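Local coordinates for protein probable phenazine-specific methyltransferase (Pseudomonas aeruginosa, PDB 2IP2) that methylates phenazine-1-carboxylate with S-adenosyl-L-methionine to give 5-methyl-phenazine-1-carboxylate, a step in the biosynthesis of the virulence pigment pyocyanine, at residues I70-T75 with A80-S85. Residues are numbered along the deposited sequence; the frame is centred on the assembly and turned at random.
Sequences IFQGDT and ANTPTS
Phe71, in a short antiparallel beta hairpin (strands 71-72 and 78-81), meets Ser85 of the short helix that follows it. The hairpin belongs to the N-terminal dimerisation domain and follows helix 55-67, consistent with the wing of a winged-helix fold. Ser85 CB sits over one face of the Phe71 ring, 3.9 Å from its centroid, in a CH-pi contact. The Asn81 amide runs alongside the ring, its plane turned 40° from it. Asn81 OD1 lies at the ring edge, 3.2 Å from Phe71 CE1. Helices 33-38 and 55-67 pack on Phe71 as well, through Ile37, Leu65 and other residues, so the ring is enclosed in the domain core. Asn81 ND2 hydrogen-bonds to Glu38 OE1 and Ala34 O; with OD1 taken by Ser85, both ends of the amide are held. Nearby, Ile70 CG1 lies 4.0 Å from Thr84 CG2. Pro83 packs on Ala8, and Thr84 on Leu12, of the second subunit.

The other side faces solvent. The backbones of Gln72 and Ala80 still pair there, but the Gln72 side chain is exposed. Gln72 N to Ala80 O is 2.9 Å and fairly straight, at 160°, while the return bond from Ala80 N to Gln72 O is more bent. The aliphatic part of Gln72 runs antiparallel to the Thr82 side chain, with Gln72 CB 3.7 Å from Thr82 CG2.

Thr82 and Ser85 form a capping box at the start of helix 83-86. Ser85 N donates to Thr82 OG1, a hydroxyl whose position is less certain. Ser85 OG stands between its own backbone N and carbonyl carbon (chi1 73°). There Ser85 OG accepts from Thr82 N and donates to Asn81 OD1, 2.6 Å away, in the carbonyl plane on a lone pair.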
loop_
_atom_site.group_PDB
_atom_site.type_symbol
_atom_site.label_atom_id
_atom_site.label_comp_id
_atom_site.label_asym_id
_atom_site.label_seq_id
_atom_site.Cartn_x
_atom_site.Cartn_y
_atom_site.Cartn_z
ATOM N N ILE A 70 -9.244 8.058 -8.573
ATOM C CA ILE A 70 -8.256 7.829 -9.612
ATOM C C ILE A 70 -8.862 7.984 -10.984
ATOM O O ILE A 70 -8.345 8.771 -11.786
ATOM C CB ILE A 70 -7.490 6.517 -9.383
ATOM C CG1 ILE A 70 -6.546 6.780 -8.182
ATOM C CG2 ILE A 70 -6.695 6.115 -10.658
ATOM C CD1 ILE A 70 -5.899 5.608 -7.558
ATOM N N PHE A 71 -9.930 7.271 -11.295
ATOM C CA PHE A 71 -10.743 7.680 -12.473
ATOM C C PHE A 71 -12.062 8.347 -11.984
ATOM O O PHE A 71 -12.307 8.413 -10.778
ATOM C CB PHE A 71 -11.099 6.457 -13.342
ATOM C CG PHE A 71 -9.900 5.815 -14.009
ATOM C CD1 PHE A 71 -9.342 6.378 -15.146
ATOM C CD2 PHE A 71 -9.295 4.654 -13.484
ATOM C CE1 PHE A 71 -8.248 5.842 -15.771
ATOM C CE2 PHE A 71 -8.134 4.077 -14.150
ATOM C CZ PHE A 71 -7.605 4.707 -15.283
ATOM N N GLN A 72 -12.921 8.778 -12.918
ATOM C CA GLN A 72 -14.255 9.279 -12.557
ATOM C C GLN A 72 -15.313 8.804 -13.535
ATOM O O GLN A 72 -14.988 8.210 -14.565
ATOM C CB GLN A 72 -14.294 10.827 -12.459
ATOM C CG GLN A 72 -14.111 11.598 -13.803
ATOM C CD GLN A 72 -14.037 13.129 -13.624
ATOM O OE1 GLN A 72 -13.110 13.774 -14.099
ATOM N NE2 GLN A 72 -15.030 13.702 -12.965
ATOM N N GLY A 73 -16.568 9.082 -13.193
ATOM C CA GLY A 73 -17.717 8.722 -14.025
ATOM C C GLY A 73 -18.155 7.305 -13.765
ATOM O O GLY A 73 -17.819 6.739 -12.740
ATOM N N ASP A 74 -18.860 6.710 -14.720
ATOM C CA ASP A 74 -19.445 5.374 -14.520
ATOM C C ASP A 74 -19.632 4.700 -15.853
ATOM O O ASP A 74 -19.415 5.335 -16.837
ATOM C CB ASP A 74 -20.767 5.462 -13.722
ATOM C CG ASP A 74 -21.894 6.174 -14.467
ATOM O OD1 ASP A 74 -21.920 6.284 -15.703
ATOM O OD2 ASP A 74 -22.814 6.626 -13.761
ATOM N N THR A 75 -19.947 3.414 -15.885
ATOM C CA THR A 75 -19.997 2.693 -17.152
ATOM C C THR A 75 -21.092 3.199 -18.123
ATOM O O THR A 75 -20.907 3.144 -19.321
ATOM C CB THR A 75 -20.120 1.177 -16.936
ATOM O OG1 THR A 75 -19.921 0.504 -18.181
ATOM C CG2 THR A 75 -21.494 0.809 -16.301
ATOM N N ALA A 80 -13.985 8.491 -17.227
ATOM C CA ALA A 80 -13.201 9.620 -17.715
ATOM C C ALA A 80 -11.961 9.758 -16.819
ATOM O O ALA A 80 -11.990 9.360 -15.645
ATOM C CB ALA A 80 -14.075 10.948 -17.658
ATOM N N ASN A 81 -10.890 10.324 -17.361
ATOM C CA ASN A 81 -9.707 10.588 -16.541
ATOM C C ASN A 81 -9.902 11.707 -15.502
ATOM O O ASN A 81 -10.807 12.553 -15.646
ATOM C CB ASN A 81 -8.508 10.844 -17.471
ATOM C CG ASN A 81 -7.955 9.545 -18.031
ATOM O OD1 ASN A 81 -7.629 8.628 -17.260
ATOM N ND2 ASN A 81 -7.911 9.421 -19.366
ATOM N N THR A 82 -9.045 11.687 -14.470
ATOM C CA THR A 82 -8.950 12.712 -13.430
ATOM C C THR A 82 -7.509 13.264 -13.486
ATOM O O THR A 82 -6.657 12.676 -14.181
ATOM C CB THR A 82 -9.253 12.115 -12.045
ATOM O OG1 THR A 82 -8.342 11.030 -11.764
ATOM C CG2 THR A 82 -10.745 11.624 -11.948
ATOM N N PRO A 83 -7.218 14.416 -12.826
ATOM C CA PRO A 83 -5.792 14.781 -12.756
ATOM C C PRO A 83 -4.848 13.629 -12.303
ATOM O O PRO A 83 -3.737 13.520 -12.836
ATOM C CB PRO A 83 -5.735 15.946 -11.747
ATOM C CG PRO A 83 -7.183 16.389 -11.537
ATOM C CD PRO A 83 -8.114 15.432 -12.228
ATOM N N THR A 84 -5.301 12.790 -11.376
ATOM C CA THR A 84 -4.500 11.658 -10.903
ATOM C C THR A 84 -4.288 10.621 -12.047
ATOM O O THR A 84 -3.146 10.225 -12.313
ATOM C CB THR A 84 -5.106 10.966 -9.629
ATOM O OG1 THR A 84 -5.167 11.910 -8.548
ATOM C CG2 THR A 84 -4.189 9.846 -9.163
ATOM N N SER A 85 -5.369 10.205 -12.719
ATOM C CA SER A 85 -5.236 9.154 -13.761
ATOM C C SER A 85 -4.516 9.618 -15.049
ATOM O O SER A 85 -3.879 8.838 -15.748
ATOM C CB SER A 85 -6.565 8.470 -14.061
ATOM O OG SER A 85 -7.469 9.293 -14.797
#